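Local coordinates for DNA mismatch repair protein MutS (Thermus aquaticus, PDB 1EWQ) that recognises mismatched or unpaired bases in duplex DNA and has a weak ATPase activity, carrying out what is probably the first step of mismatch repair, at residues Y449-R454 / K471-Y476; Y421-L425 / E480-E485; V36-Y40 / V94-V98. All blocks are in the same frame, centred on the assembly; numbering follows the deposited sequence.

Interaction 1: Y449-R454 / K471-Y476. With nucleotides of chain A.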
loop_
_atom_site.group_PDB
_atom_site.type_symbol
_atom_site.label_atom_id
_atom_site.label_comp_id
_atom_site.label_asym_id
_atom_site.label_seq_id
_atom_site.Cartn_x
_atom_site.Cartn_y
_atom_site.Cartn_z
ATOM N N TYR C 449 -25.577 11.171 -46.797
ATOM C CA TYR C 449 -25.056 11.913 -47.943
ATOM C C TYR C 449 -24.644 11.040 -49.121
ATOM O O TYR C 449 -24.532 9.821 -49.001
ATOM C CB TYR C 449 -23.839 12.743 -47.502
ATOM C CG TYR C 449 -22.716 11.895 -46.936
ATOM C CD1 TYR C 449 -21.948 11.060 -47.764
ATOM C CD2 TYR C 449 -22.451 11.884 -45.568
ATOM C CE1 TYR C 449 -20.945 10.233 -47.240
ATOM C CE2 TYR C 449 -21.457 11.058 -45.031
ATOM C CZ TYR C 449 -20.710 10.235 -45.869
ATOM O OH TYR C 449 -19.752 9.406 -45.326
ATOM N N LEU C 450 -24.415 11.698 -50.255
ATOM C CA LEU C 450 -23.967 11.053 -51.489
ATOM C C LEU C 450 -22.505 11.470 -51.597
ATOM O O LEU C 450 -22.179 12.647 -51.418
ATOM C CB LEU C 450 -24.751 11.592 -52.688
ATOM C CG LEU C 450 -26.238 11.246 -52.729
ATOM C CD1 LEU C 450 -26.992 12.302 -53.517
ATOM C CD2 LEU C 450 -26.417 9.860 -53.340
ATOM N N GLU C 451 -21.631 10.516 -51.891
ATOM C CA GLU C 451 -20.204 10.796 -51.970
ATOM C C GLU C 451 -19.615 10.441 -53.336
ATOM O O GLU C 451 -19.807 9.335 -53.840
ATOM C CB GLU C 451 -19.473 10.016 -50.869
ATOM C CG GLU C 451 -17.983 10.302 -50.749
ATOM C CD GLU C 451 -17.295 9.388 -49.743
ATOM O OE1 GLU C 451 -16.943 8.241 -50.113
ATOM O OE2 GLU C 451 -17.119 9.805 -48.576
ATOM N N VAL C 452 -18.904 11.399 -53.922
ATOM C CA VAL C 452 -18.253 11.226 -55.221
ATOM C C VAL C 452 -16.794 11.644 -55.077
ATOM O O VAL C 452 -16.483 12.609 -54.378
ATOM C CB VAL C 452 -18.914 12.112 -56.313
ATOM C CG1 VAL C 452 -18.116 12.028 -57.608
ATOM C CG2 VAL C 452 -20.354 11.662 -56.565
ATOM N N THR C 453 -15.902 10.914 -55.734
ATOM C CA THR C 453 -14.470 11.216 -55.698
ATOM C C THR C 453 -14.095 12.264 -56.753
ATOM O O THR C 453 -14.807 12.449 -57.744
ATOM C CB THR C 453 -13.633 9.962 -55.972
ATOM O OG1 THR C 453 -13.946 9.464 -57.280
ATOM C CG2 THR C 453 -13.926 8.892 -54.933
ATOM N N ARG C 454 -12.959 12.920 -56.527
ATOM C CA ARG C 454 -12.436 13.961 -57.403
ATOM C C ARG C 454 -12.538 13.692 -58.903
ATOM O O ARG C 454 -12.986 14.556 -59.650
ATOM C CB ARG C 454 -10.974 14.269 -57.038
ATOM C CG ARG C 454 -10.365 15.438 -57.820
ATOM C CD ARG C 454 -8.963 15.763 -57.327
ATOM N NE ARG C 454 -8.973 16.358 -55.991
ATOM C CZ ARG C 454 -9.451 17.567 -55.710
ATOM N NH1 ARG C 454 -9.965 18.325 -56.669
ATOM N NH2 ARG C 454 -9.417 18.017 -54.464
ATOM N N LYS C 471 -10.554 16.260 -48.671
ATOM C CA LYS C 471 -9.315 16.328 -49.420
ATOM C C LYS C 471 -9.510 15.966 -50.889
ATOM O O LYS C 471 -9.118 16.732 -51.772
ATOM C CB LYS C 471 -8.268 15.405 -48.781
ATOM C CG LYS C 471 -6.823 15.764 -49.105
ATOM C CD LYS C 471 -6.548 17.248 -48.859
ATOM C CE LYS C 471 -5.053 17.544 -48.899
ATOM N NZ LYS C 471 -4.399 16.957 -50.111
ATOM N N ASP C 472 -10.114 14.811 -51.157
ATOM C CA ASP C 472 -10.318 14.380 -52.538
ATOM C C ASP C 472 -11.674 13.728 -52.771
ATOM O O ASP C 472 -11.838 12.886 -53.656
ATOM C CB ASP C 472 -9.201 13.427 -52.953
ATOM C CG ASP C 472 -7.845 14.110 -52.989
ATOM O OD1 ASP C 472 -7.640 14.980 -53.871
ATOM O OD2 ASP C 472 -6.994 13.787 -52.134
ATOM N N ARG C 473 -12.637 14.132 -51.954
ATOM C CA ARG C 473 -13.996 13.636 -52.057
ATOM C C ARG C 473 -14.906 14.784 -51.711
ATOM O O ARG C 473 -14.506 15.719 -51.017
ATOM C CB ARG C 473 -14.235 12.471 -51.094
ATOM C CG ARG C 473 -13.554 11.171 -51.512
ATOM C CD ARG C 473 -13.667 10.142 -50.418
ATOM N NE ARG C 473 -12.983 10.582 -49.207
ATOM C CZ ARG C 473 -13.149 10.029 -48.008
ATOM N NH1 ARG C 473 -13.988 9.005 -47.850
ATOM N NH2 ARG C 473 -12.471 10.497 -46.964
ATOM N N GLN C 474 -16.129 14.715 -52.211
ATOM C CA GLN C 474 -17.120 15.745 -51.953
ATOM C C GLN C 474 -18.440 15.049 -51.684
ATOM O O GLN C 474 -18.782 14.061 -52.344
ATOM C CB GLN C 474 -17.251 16.676 -53.160
ATOM C CG GLN C 474 -18.350 17.728 -53.042
ATOM C CD GLN C 474 -18.103 18.751 -51.939
ATOM O OE1 GLN C 474 -17.004 19.302 -51.816
ATOM N NE2 GLN C 474 -19.134 19.022 -51.141
ATOM N N ARG C 475 -19.173 15.564 -50.704
ATOM C CA ARG C 475 -20.453 14.991 -50.353
ATOM C C ARG C 475 -21.586 15.975 -50.612
ATOM O O ARG C 475 -21.452 17.187 -50.397
ATOM C CB ARG C 475 -20.418 14.525 -48.894
ATOM C CG ARG C 475 -19.400 13.413 -48.694
ATOM C CD ARG C 475 -19.044 13.167 -47.241
ATOM N NE ARG C 475 -18.094 12.063 -47.136
ATOM C CZ ARG C 475 -17.413 11.754 -46.035
ATOM N NH1 ARG C 475 -17.570 12.466 -44.929
ATOM N NH2 ARG C 475 -16.566 10.732 -46.048
ATOM N N TYR C 476 -22.702 15.439 -51.094
ATOM C CA TYR C 476 -23.858 16.251 -51.426
ATOM C C TYR C 476 -25.137 15.725 -50.808
ATOM O O TYR C 476 -25.148 14.731 -50.083
ATOM C CB TYR C 476 -24.058 16.310 -52.942
ATOM C CG TYR C 476 -22.795 16.535 -53.743
ATOM C CD1 TYR C 476 -21.900 15.489 -53.970
ATOM C CD2 TYR C 476 -22.508 17.785 -54.294
ATOM C CE1 TYR C 476 -20.751 15.676 -54.725
ATOM C CE2 TYR C 476 -21.359 17.987 -55.057
ATOM C CZ TYR C 476 -20.484 16.926 -55.268
ATOM O OH TYR C 476 -19.342 17.105 -56.012
ATOM P P DC A 20 -10.068 13.677 -45.828
ATOM O OP1 DC A 20 -10.253 15.116 -46.167
ATOM O OP2 DC A 20 -10.652 12.632 -46.704
ATOM O "O5'" DC A 20 -8.509 13.400 -45.683
ATOM C "C5'" DC A 20 -7.742 14.144 -44.742
ATOM C "C4'" DC A 20 -6.337 13.602 -44.674
ATOM O "O4'" DC A 20 -6.281 12.406 -43.854
ATOM C "C3'" DC A 20 -5.756 13.223 -46.036
ATOM O "O3'" DC A 20 -4.445 13.748 -46.158
ATOM C "C2'" DC A 20 -5.706 11.704 -46.008
ATOM C "C1'" DC A 20 -5.521 11.413 -44.527
ATOM N N1 DC A 20 -6.008 10.095 -44.088
ATOM C C2 DC A 20 -5.300 9.414 -43.083
ATOM O O2 DC A 20 -4.290 9.946 -42.594
ATOM N N3 DC A 20 -5.740 8.199 -42.671
ATOM C C4 DC A 20 -6.836 7.666 -43.220
ATOM N N4 DC A 20 -7.235 6.460 -42.788
ATOM C C5 DC A 20 -7.574 8.340 -44.239
ATOM C C6 DC A 20 -7.126 9.537 -44.642
ATOM P P DT A 19 -15.293 11.289 -42.570
ATOM O OP1 DT A 19 -16.141 12.493 -42.826
ATOM O OP2 DT A 19 -15.647 9.978 -43.175
ATOM O "O5'" DT A 19 -13.828 11.656 -43.036
ATOM C "C5'" DT A 19 -12.737 11.369 -42.194
ATOM C "C4'" DT A 19 -11.617 12.337 -42.458
ATOM O "O4'" DT A 19 -10.542 11.977 -41.573
ATOM C "C3'" DT A 19 -11.057 12.226 -43.870
ATOM O "O3'" DT A 19 -10.602 13.501 -44.319
ATOM C "C2'" DT A 19 -9.949 11.200 -43.734
ATOM C "C1'" DT A 19 -9.516 11.298 -42.275
ATOM N N1 DT A 19 -9.355 9.991 -41.617
ATOM C C2 DT A 19 -8.282 9.822 -40.783
ATOM O O2 DT A 19 -7.454 10.701 -40.585
ATOM N N3 DT A 19 -8.210 8.586 -40.187
ATOM C C4 DT A 19 -9.087 7.532 -40.347
ATOM O O4 DT A 19 -8.894 6.480 -39.745
ATOM C C5 DT A 19 -10.194 7.781 -41.247
ATOM C C7 DT A 19 -11.204 6.702 -41.481
ATOM C C6 DT A 19 -10.266 8.980 -41.830
ATOM P P DG A 21 -3.709 13.714 -47.578
ATOM O OP1 DG A 21 -3.314 15.117 -47.851
ATOM O OP2 DG A 21 -4.544 12.980 -48.563
ATOM O "O5'" DG A 21 -2.409 12.850 -47.269
ATOM C "C5'" DG A 21 -1.589 13.168 -46.145
ATOM C "C4'" DG A 21 -0.538 12.102 -45.937
ATOM O "O4'" DG A 21 -1.156 10.891 -45.433
ATOM C "C3'" DG A 21 0.238 11.702 -47.193
ATOM O "O3'" DG A 21 1.628 11.540 -46.854
ATOM C "C2'" DG A 21 -0.425 10.394 -47.610
ATOM C "C1'" DG A 21 -0.850 9.793 -46.278
ATOM N N9 DG A 21 -2.027 8.929 -46.311
ATOM C C8 DG A 21 -3.202 9.142 -46.992
ATOM N N7 DG A 21 -4.092 8.209 -46.783
ATOM C C5 DG A 21 -3.464 7.320 -45.919
ATOM C C6 DG A 21 -3.933 6.102 -45.333
ATOM O O6 DG A 21 -5.032 5.550 -45.465
ATOM N N1 DG A 21 -2.966 5.522 -44.522
ATOM C C2 DG A 21 -1.711 6.029 -44.303
ATOM N N2 DG A 21 -0.926 5.318 -43.492
ATOM N N3 DG A 21 -1.260 7.149 -44.842
ATOM C C4 DG A 21 -2.184 7.742 -45.630
HETATM O O HOH W 1 -15.481 6.678 -48.807
#
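A single carboxylate oxygen here gathers two arginines, each of which reaches on to a DNA phosphate. E451 OE2 takes hydrogen bonds from R475 NH2 (2.7 Å) and R475 NE (2.9 Å), and also lies 3.3 Å from R473 NH1; that second salt bridge is purely electrostatic, because the oxygen sits well out of the guanidinium plane. A water completes the network, donating to E451 OE1 and accepting weakly from R473 NH1. Held this way, R475 NH1 binds OP1 of DT19 of chain A at 2.5 Å and R475 NH2 binds its OP2 at 3.1 Å, while R473 NH2 meets OP2 of DC20 of chain A at 2.8 Å. R475 CD lies over one face of the Y449 ring, 3.5 Å from its centroid, a CH-pi contact.

Underneath is a regular antiparallel pairing. L450 with Y476 and V452 with Q474 are hydrogen-bonded pairs; E451 with R475 and T453 with R473 are non-hydrogen-bonded and put the charged side chains on one face. On the other, V452 CB packs 4.3 Å from Y476 CE1. Beyond the strand end, R454 NE forms a salt bridge with D472 OD1 (2.9 Å) and R454 NH2 reaches K471 O (3.0 Å). The backbone amide K471 N binds OP1 of DC20 of chain A at 2.8 Å, and K471 packs on F446 of the second subunit. All these hydrogen bonds to DNA end on phosphate oxygens, consistent with sequence-independent binding by the four-stranded antiparallel sheet of the MutS clamp domain.

Interaction 2: Y421-L425 / E480-E485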
loop_
_atom_site.group_PDB
_atom_site.type_symbol
_atom_site.label_atom_id
_atom_site.label_comp_id
_atom_site.label_asym_id
_atom_site.label_seq_id
_atom_site.Cartn_x
_atom_site.Cartn_y
_atom_site.Cartn_z
ATOM N N TYR C 421 -33.833 2.260 -47.673
ATOM C CA TYR C 421 -34.007 3.352 -48.615
ATOM C C TYR C 421 -32.667 3.897 -49.096
ATOM O O TYR C 421 -32.446 4.051 -50.297
ATOM C CB TYR C 421 -34.788 4.490 -47.964
ATOM C CG TYR C 421 -34.764 5.765 -48.777
ATOM C CD1 TYR C 421 -35.680 5.977 -49.804
ATOM C CD2 TYR C 421 -33.809 6.754 -48.529
ATOM C CE1 TYR C 421 -35.649 7.139 -50.563
ATOM C CE2 TYR C 421 -33.768 7.918 -49.283
ATOM C CZ TYR C 421 -34.693 8.104 -50.299
ATOM O OH TYR C 421 -34.660 9.252 -51.052
ATOM N N PHE C 422 -31.776 4.200 -48.156
ATOM C CA PHE C 422 -30.477 4.753 -48.512
ATOM C C PHE C 422 -29.620 3.801 -49.332
ATOM O O PHE C 422 -28.896 4.230 -50.234
ATOM C CB PHE C 422 -29.726 5.200 -47.257
ATOM C CG PHE C 422 -30.367 6.365 -46.563
ATOM C CD1 PHE C 422 -31.098 6.184 -45.392
ATOM C CD2 PHE C 422 -30.271 7.647 -47.101
ATOM C CE1 PHE C 422 -31.724 7.263 -44.771
ATOM C CE2 PHE C 422 -30.895 8.731 -46.486
ATOM C CZ PHE C 422 -31.624 8.537 -45.320
ATOM N N LEU C 423 -29.713 2.513 -49.029
ATOM C CA LEU C 423 -28.946 1.517 -49.757
ATOM C C LEU C 423 -29.404 1.495 -51.209
ATOM O O LEU C 423 -28.593 1.378 -52.129
ATOM C CB LEU C 423 -29.142 0.137 -49.132
ATOM C CG LEU C 423 -28.193 -0.960 -49.613
ATOM C CD1 LEU C 423 -26.759 -0.581 -49.279
ATOM C CD2 LEU C 423 -28.562 -2.269 -48.941
ATOM N N GLU C 424 -30.713 1.609 -51.409
ATOM C CA GLU C 424 -31.293 1.616 -52.747
ATOM C C GLU C 424 -30.927 2.908 -53.463
ATOM O O GLU C 424 -30.703 2.913 -54.670
ATOM C CB GLU C 424 -32.814 1.495 -52.663
ATOM C CG GLU C 424 -33.309 0.093 -52.346
ATOM C CD GLU C 424 -34.660 0.094 -51.654
ATOM O OE1 GLU C 424 -35.489 0.988 -51.947
ATOM O OE2 GLU C 424 -34.895 -0.809 -50.818
ATOM N N LEU C 425 -30.873 4.005 -52.715
ATOM C CA LEU C 425 -30.533 5.290 -53.296
ATOM C C LEU C 425 -29.131 5.239 -53.908
ATOM O O LEU C 425 -28.914 5.727 -55.015
ATOM C CB LEU C 425 -30.592 6.385 -52.232
ATOM C CG LEU C 425 -30.490 7.821 -52.744
ATOM C CD1 LEU C 425 -31.750 8.144 -53.530
ATOM C CD2 LEU C 425 -30.310 8.794 -51.581
ATOM N N GLU C 480 -34.972 14.564 -51.429
ATOM C CA GLU C 480 -35.634 13.344 -50.967
ATOM C C GLU C 480 -34.986 12.764 -49.711
ATOM O O GLU C 480 -35.662 12.187 -48.859
ATOM C CB GLU C 480 -35.598 12.286 -52.076
ATOM C CG GLU C 480 -36.935 11.994 -52.749
ATOM C CD GLU C 480 -37.850 11.114 -51.907
ATOM O OE1 GLU C 480 -38.362 11.591 -50.866
ATOM O OE2 GLU C 480 -38.053 9.936 -52.288
HETATM N N MSE C 481 -33.670 12.921 -49.612
HETATM C CA MSE C 481 -32.895 12.402 -48.489
HETATM C C MSE C 481 -33.154 13.103 -47.170
HETATM O O MSE C 481 -33.279 12.459 -46.133
HETATM C CB MSE C 481 -31.412 12.504 -48.803
HETATM C CG MSE C 481 -30.974 11.676 -49.975
HETATM SE SE MSE C 481 -29.146 12.070 -50.345
HETATM C CE MSE C 481 -28.341 11.336 -48.749
ATOM N N LYS C 482 -33.189 14.427 -47.216
ATOM C CA LYS C 482 -33.421 15.229 -46.028
ATOM C C LYS C 482 -34.669 14.714 -45.319
ATOM O O LYS C 482 -34.681 14.540 -44.098
ATOM C CB LYS C 482 -33.583 16.697 -46.435
ATOM C CG LYS C 482 -33.878 17.664 -45.299
ATOM C CD LYS C 482 -33.686 19.133 -45.722
ATOM C CE LYS C 482 -34.439 19.501 -47.009
ATOM N NZ LYS C 482 -33.782 18.983 -48.258
ATOM N N GLU C 483 -35.709 14.451 -46.102
ATOM C CA GLU C 483 -36.968 13.943 -45.573
ATOM C C GLU C 483 -36.761 12.602 -44.888
ATOM O O GLU C 483 -37.124 12.425 -43.722
ATOM C CB GLU C 483 -37.979 13.767 -46.704
ATOM C CG GLU C 483 -39.275 13.094 -46.280
ATOM C CD GLU C 483 -40.019 12.496 -47.454
ATOM O OE1 GLU C 483 -40.318 13.254 -48.403
ATOM O OE2 GLU C 483 -40.298 11.273 -47.430
ATOM N N LYS C 484 -36.192 11.657 -45.633
ATOM C CA LYS C 484 -35.935 10.316 -45.124
ATOM C C LYS C 484 -35.040 10.304 -43.897
ATOM O O LYS C 484 -35.278 9.545 -42.959
ATOM C CB LYS C 484 -35.317 9.448 -46.218
ATOM C CG LYS C 484 -36.337 8.876 -47.175
ATOM C CD LYS C 484 -37.254 7.912 -46.443
ATOM C CE LYS C 484 -38.233 7.241 -47.385
ATOM N NZ LYS C 484 -39.025 6.197 -46.671
ATOM N N GLU C 485 -34.010 11.139 -43.901
ATOM C CA GLU C 485 -33.109 11.196 -42.761
ATOM C C GLU C 485 -33.911 11.500 -41.499
ATOM O O GLU C 485 -33.871 10.734 -40.538
ATOM C CB GLU C 485 -32.045 12.268 -42.966
ATOM C CG GLU C 485 -31.091 12.388 -41.794
ATOM C CD GLU C 485 -30.013 13.419 -42.025
ATOM O OE1 GLU C 485 -29.316 13.312 -43.049
ATOM O OE2 GLU C 485 -29.860 14.332 -41.184
#
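Y421 starts the contact by laying one ring face on the neighbouring helix: K484 CG sits 3.5 Å from the ring centroid, 12° off its normal, as a CH-pi contact. The Y421 hydroxyl continues to E480, with OH 3.3 Å from E480 CB, yet finds no hydrogen-bond partner in the model. F422 comes next and turns its ring edge to the other helix, F422 CZ lying 3.8 Å from E485 N and F422 CE2 4.3 Å from CE of M481, a selenomethionine. Y448 stacks on the same ring, and its backbone amide is bound by E485. One turn after Y421, L425 closes the row, with CD2 only 3.4 Å from M481 CG.

No hydrogen bond crosses the interface. The axes run 11.6 Å apart at 159°, so long side chains must span the gap. These are the two long, nearly antiparallel helices of the MutS lever, 406-433 and 479-511, between which the sheet of the clamp domain is inserted.

Interaction 3: V36-Y40 / V94-V98. With nucleotides of chain A; nucleotides of chain B.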
loop_
_atom_site.group_PDB
_atom_site.type_symbol
_atom_site.label_atom_id
_atom_site.label_comp_id
_atom_site.label_asym_id
_atom_site.label_seq_id
_atom_site.Cartn_x
_atom_site.Cartn_y
_atom_site.Cartn_z
ATOM N N VAL C 36 -22.445 16.940 -16.206
ATOM C CA VAL C 36 -22.644 17.945 -17.251
ATOM C C VAL C 36 -22.424 17.194 -18.556
ATOM O O VAL C 36 -21.291 17.029 -18.994
ATOM C CB VAL C 36 -21.614 19.105 -17.173
ATOM C CG1 VAL C 36 -21.988 20.200 -18.165
ATOM C CG2 VAL C 36 -21.552 19.671 -15.777
ATOM N N GLY C 37 -23.504 16.729 -19.170
ATOM C CA GLY C 37 -23.362 15.971 -20.399
ATOM C C GLY C 37 -22.857 14.570 -20.089
ATOM O O GLY C 37 -23.364 13.912 -19.179
ATOM N N ASP C 38 -21.851 14.110 -20.826
ATOM C CA ASP C 38 -21.305 12.772 -20.599
ATOM C C ASP C 38 -20.090 12.751 -19.673
ATOM O O ASP C 38 -19.261 11.843 -19.745
ATOM C CB ASP C 38 -20.942 12.122 -21.928
ATOM C CG ASP C 38 -22.136 11.974 -22.840
ATOM O OD1 ASP C 38 -23.152 11.383 -22.412
ATOM O OD2 ASP C 38 -22.058 12.451 -23.986
ATOM N N PHE C 39 -19.987 13.754 -18.807
ATOM C CA PHE C 39 -18.885 13.835 -17.861
ATOM C C PHE C 39 -19.343 14.269 -16.471
ATOM O O PHE C 39 -20.287 15.045 -16.336
ATOM C CB PHE C 39 -17.822 14.837 -18.340
ATOM C CG PHE C 39 -16.983 14.351 -19.485
ATOM C CD1 PHE C 39 -17.488 14.337 -20.780
ATOM C CD2 PHE C 39 -15.679 13.908 -19.267
ATOM C CE1 PHE C 39 -16.711 13.889 -21.843
ATOM C CE2 PHE C 39 -14.890 13.456 -20.328
ATOM C CZ PHE C 39 -15.410 13.448 -21.619
ATOM N N TYR C 40 -18.671 13.748 -15.448
ATOM C CA TYR C 40 -18.925 14.120 -14.058
ATOM C C TYR C 40 -17.761 15.059 -13.793
ATOM O O TYR C 40 -16.604 14.631 -13.770
ATOM C CB TYR C 40 -18.813 12.916 -13.122
ATOM C CG TYR C 40 -20.088 12.145 -12.964
ATOM C CD1 TYR C 40 -20.158 10.801 -13.322
ATOM C CD2 TYR C 40 -21.231 12.756 -12.450
ATOM C CE1 TYR C 40 -21.340 10.076 -13.170
ATOM C CE2 TYR C 40 -22.418 12.046 -12.290
ATOM C CZ TYR C 40 -22.463 10.704 -12.652
ATOM O OH TYR C 40 -23.624 9.991 -12.478
ATOM N N VAL C 94 -23.182 12.172 -5.704
ATOM C CA VAL C 94 -23.430 12.122 -7.136
ATOM C C VAL C 94 -24.587 13.011 -7.551
ATOM O O VAL C 94 -25.735 12.777 -7.173
ATOM C CB VAL C 94 -23.723 10.674 -7.590
ATOM C CG1 VAL C 94 -24.137 10.646 -9.056
ATOM C CG2 VAL C 94 -22.485 9.821 -7.380
ATOM N N ALA C 95 -24.272 14.040 -8.326
ATOM C CA ALA C 95 -25.282 14.959 -8.814
ATOM C C ALA C 95 -25.477 14.685 -10.298
ATOM O O ALA C 95 -24.560 14.877 -11.096
ATOM C CB ALA C 95 -24.835 16.385 -8.597
ATOM N N ASP C 96 -26.664 14.215 -10.664
ATOM C CA ASP C 96 -26.960 13.922 -12.063
ATOM C C ASP C 96 -27.966 14.899 -12.652
ATOM O O ASP C 96 -28.524 15.747 -11.953
ATOM C CB ASP C 96 -27.530 12.506 -12.217
ATOM C CG ASP C 96 -26.557 11.427 -11.787
ATOM O OD1 ASP C 96 -25.375 11.509 -12.171
ATOM O OD2 ASP C 96 -26.985 10.490 -11.081
ATOM N N GLN C 97 -28.185 14.770 -13.956
ATOM C CA GLN C 97 -29.154 15.590 -14.655
ATOM C C GLN C 97 -30.462 14.816 -14.537
ATOM O O GLN C 97 -30.614 13.737 -15.105
ATOM C CB GLN C 97 -28.732 15.774 -16.117
ATOM C CG GLN C 97 -27.470 16.619 -16.256
ATOM C CD GLN C 97 -26.995 16.773 -17.686
ATOM O OE1 GLN C 97 -26.119 17.588 -17.972
ATOM N NE2 GLN C 97 -27.564 15.986 -18.591
ATOM N N VAL C 98 -31.387 15.373 -13.768
ATOM C CA VAL C 98 -32.683 14.754 -13.509
ATOM C C VAL C 98 -33.725 15.054 -14.582
ATOM O O VAL C 98 -34.780 14.421 -14.639
ATOM C CB VAL C 98 -33.216 15.236 -12.144
ATOM C CG1 VAL C 98 -34.563 14.598 -11.839
ATOM C CG2 VAL C 98 -32.203 14.901 -11.060
ATOM P P DT A 13 -8.935 19.191 -22.286
ATOM O OP1 DT A 13 -7.599 19.767 -21.984
ATOM O OP2 DT A 13 -9.283 18.822 -23.683
ATOM O "O5'" DT A 13 -9.157 17.920 -21.368
ATOM C "C5'" DT A 13 -10.438 17.736 -20.810
ATOM C "C4'" DT A 13 -10.371 16.927 -19.545
ATOM O "O4'" DT A 13 -11.614 17.202 -18.878
ATOM C "C3'" DT A 13 -10.343 15.424 -19.803
ATOM O "O3'" DT A 13 -9.624 14.727 -18.779
ATOM C "C2'" DT A 13 -11.813 15.046 -19.864
ATOM C "C1'" DT A 13 -12.526 16.133 -19.058
ATOM N N1 DT A 13 -13.730 16.693 -19.711
ATOM C C2 DT A 13 -14.678 17.286 -18.909
ATOM O O2 DT A 13 -14.553 17.400 -17.701
ATOM N N3 DT A 13 -15.783 17.748 -19.576
ATOM C C4 DT A 13 -16.028 17.685 -20.932
ATOM O O4 DT A 13 -17.082 18.115 -21.380
ATOM C C5 DT A 13 -14.980 17.082 -21.720
ATOM C C7 DT A 13 -15.138 17.008 -23.205
ATOM C C6 DT A 13 -13.899 16.615 -21.078
ATOM P P DC B 12 -23.890 14.182 -28.271
ATOM O OP1 DC B 12 -24.409 12.823 -28.006
ATOM O OP2 DC B 12 -24.454 14.982 -29.393
ATOM O "O5'" DC B 12 -24.021 15.010 -26.918
ATOM C "C5'" DC B 12 -23.745 14.378 -25.673
ATOM C "C4'" DC B 12 -23.839 15.371 -24.540
ATOM O "O4'" DC B 12 -22.758 16.326 -24.627
ATOM C "C3'" DC B 12 -25.128 16.183 -24.477
ATOM O "O3'" DC B 12 -25.499 16.315 -23.104
ATOM C "C2'" DC B 12 -24.733 17.520 -25.087
ATOM C "C1'" DC B 12 -23.257 17.653 -24.715
ATOM N N1 DC B 12 -22.423 18.354 -25.707
ATOM C C2 DC B 12 -21.318 19.099 -25.265
ATOM O O2 DC B 12 -21.123 19.226 -24.050
ATOM N N3 DC B 12 -20.495 19.667 -26.177
ATOM C C4 DC B 12 -20.752 19.539 -27.479
ATOM N N4 DC B 12 -19.904 20.102 -28.338
ATOM C C5 DC B 12 -21.893 18.824 -27.957
ATOM C C6 DC B 12 -22.696 18.254 -27.044
ATOM P P DG A 14 -8.489 13.662 -19.193
ATOM O OP1 DG A 14 -7.780 13.238 -17.956
ATOM O OP2 DG A 14 -7.712 14.204 -20.335
ATOM O "O5'" DG A 14 -9.313 12.421 -19.742
ATOM C "C5'" DG A 14 -10.291 11.780 -18.941
ATOM C "C4'" DG A 14 -11.055 10.784 -19.778
ATOM O "O4'" DG A 14 -11.891 11.494 -20.723
ATOM C "C3'" DG A 14 -10.168 9.858 -20.606
ATOM O "O3'" DG A 14 -10.742 8.552 -20.626
ATOM C "C2'" DG A 14 -10.170 10.500 -21.986
ATOM C "C1'" DG A 14 -11.539 11.164 -22.063
ATOM N N9 DG A 14 -11.561 12.404 -22.838
ATOM C C8 DG A 14 -10.637 13.420 -22.778
ATOM N N7 DG A 14 -10.923 14.422 -23.565
ATOM C C5 DG A 14 -12.105 14.045 -24.189
ATOM C C6 DG A 14 -12.900 14.736 -25.145
ATOM O O6 DG A 14 -12.709 15.850 -25.648
ATOM N N1 DG A 14 -14.023 13.998 -25.506
ATOM C C2 DG A 14 -14.348 12.761 -25.007
ATOM N N2 DG A 14 -15.493 12.229 -25.457
ATOM N N3 DG A 14 -13.610 12.101 -24.126
ATOM C C4 DG A 14 -12.512 12.800 -23.759
#
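The hairpin of strands 31-36 and 39-43 in the mismatch-recognition domain carries the Phe-X-Glu motif of MutS, and this contact ties its turn and the start of its second strand to strand 92-97. That strand is not the direct neighbour of 39-43; strand 31-36 runs between them, so side chains make the connection.

Y40 gives the largest share of the buried surface. Its ring reaches past the intervening strand, with CE2 3.9 Å from V94 CG1 and 3.7 Å from A95 O, and F78 meets the same ring. D96 receives the end of this side chain through its carboxylate.

Q97, second in buried area, works on the turn itself. Its OE1 accepts a hydrogen bond from G37 N at 3.0 Å, and its NE2 binds a DNA phosphate, so one amide group links the hairpin to the DNA backbone. G37 has a positive phi of 75°, and a CB there would crowd O4' of DC12 of chain B.

Just after the turn, F39, which does not touch 94-98, faces the DNA. One face of its ring lies on DT13 of chain A, the thymidine left without a partner in this heteroduplex; F39 CE2 comes to 3.4 Å from C6 of that base. Back at the strand, the tightest link is the very short hydrogen bond from Y40 OH to D96 OD1, 2.3 Å long.

In the fold
Interactions 1 and 2 form one unit: the strand pairing is nested in the chain loop closed by the helix pair, strand 473-477 leads straight into helix 479-511, and the centres are 17 Å apart. The selenomethionine M481 joins them, its CE 3.4 Å from Y449 N and its SE 3.8 Å from L450 CD1. Interaction 3 belongs to another domain, with its centre 38 Å from interaction 1 and 35 Å from interaction 2, and touches neither. The DNA bridges the gap: chain A meets interaction 3 at DT13 and DG14 and interaction 1 at DT19 to DG21. All three lie away from the predicted ATP site.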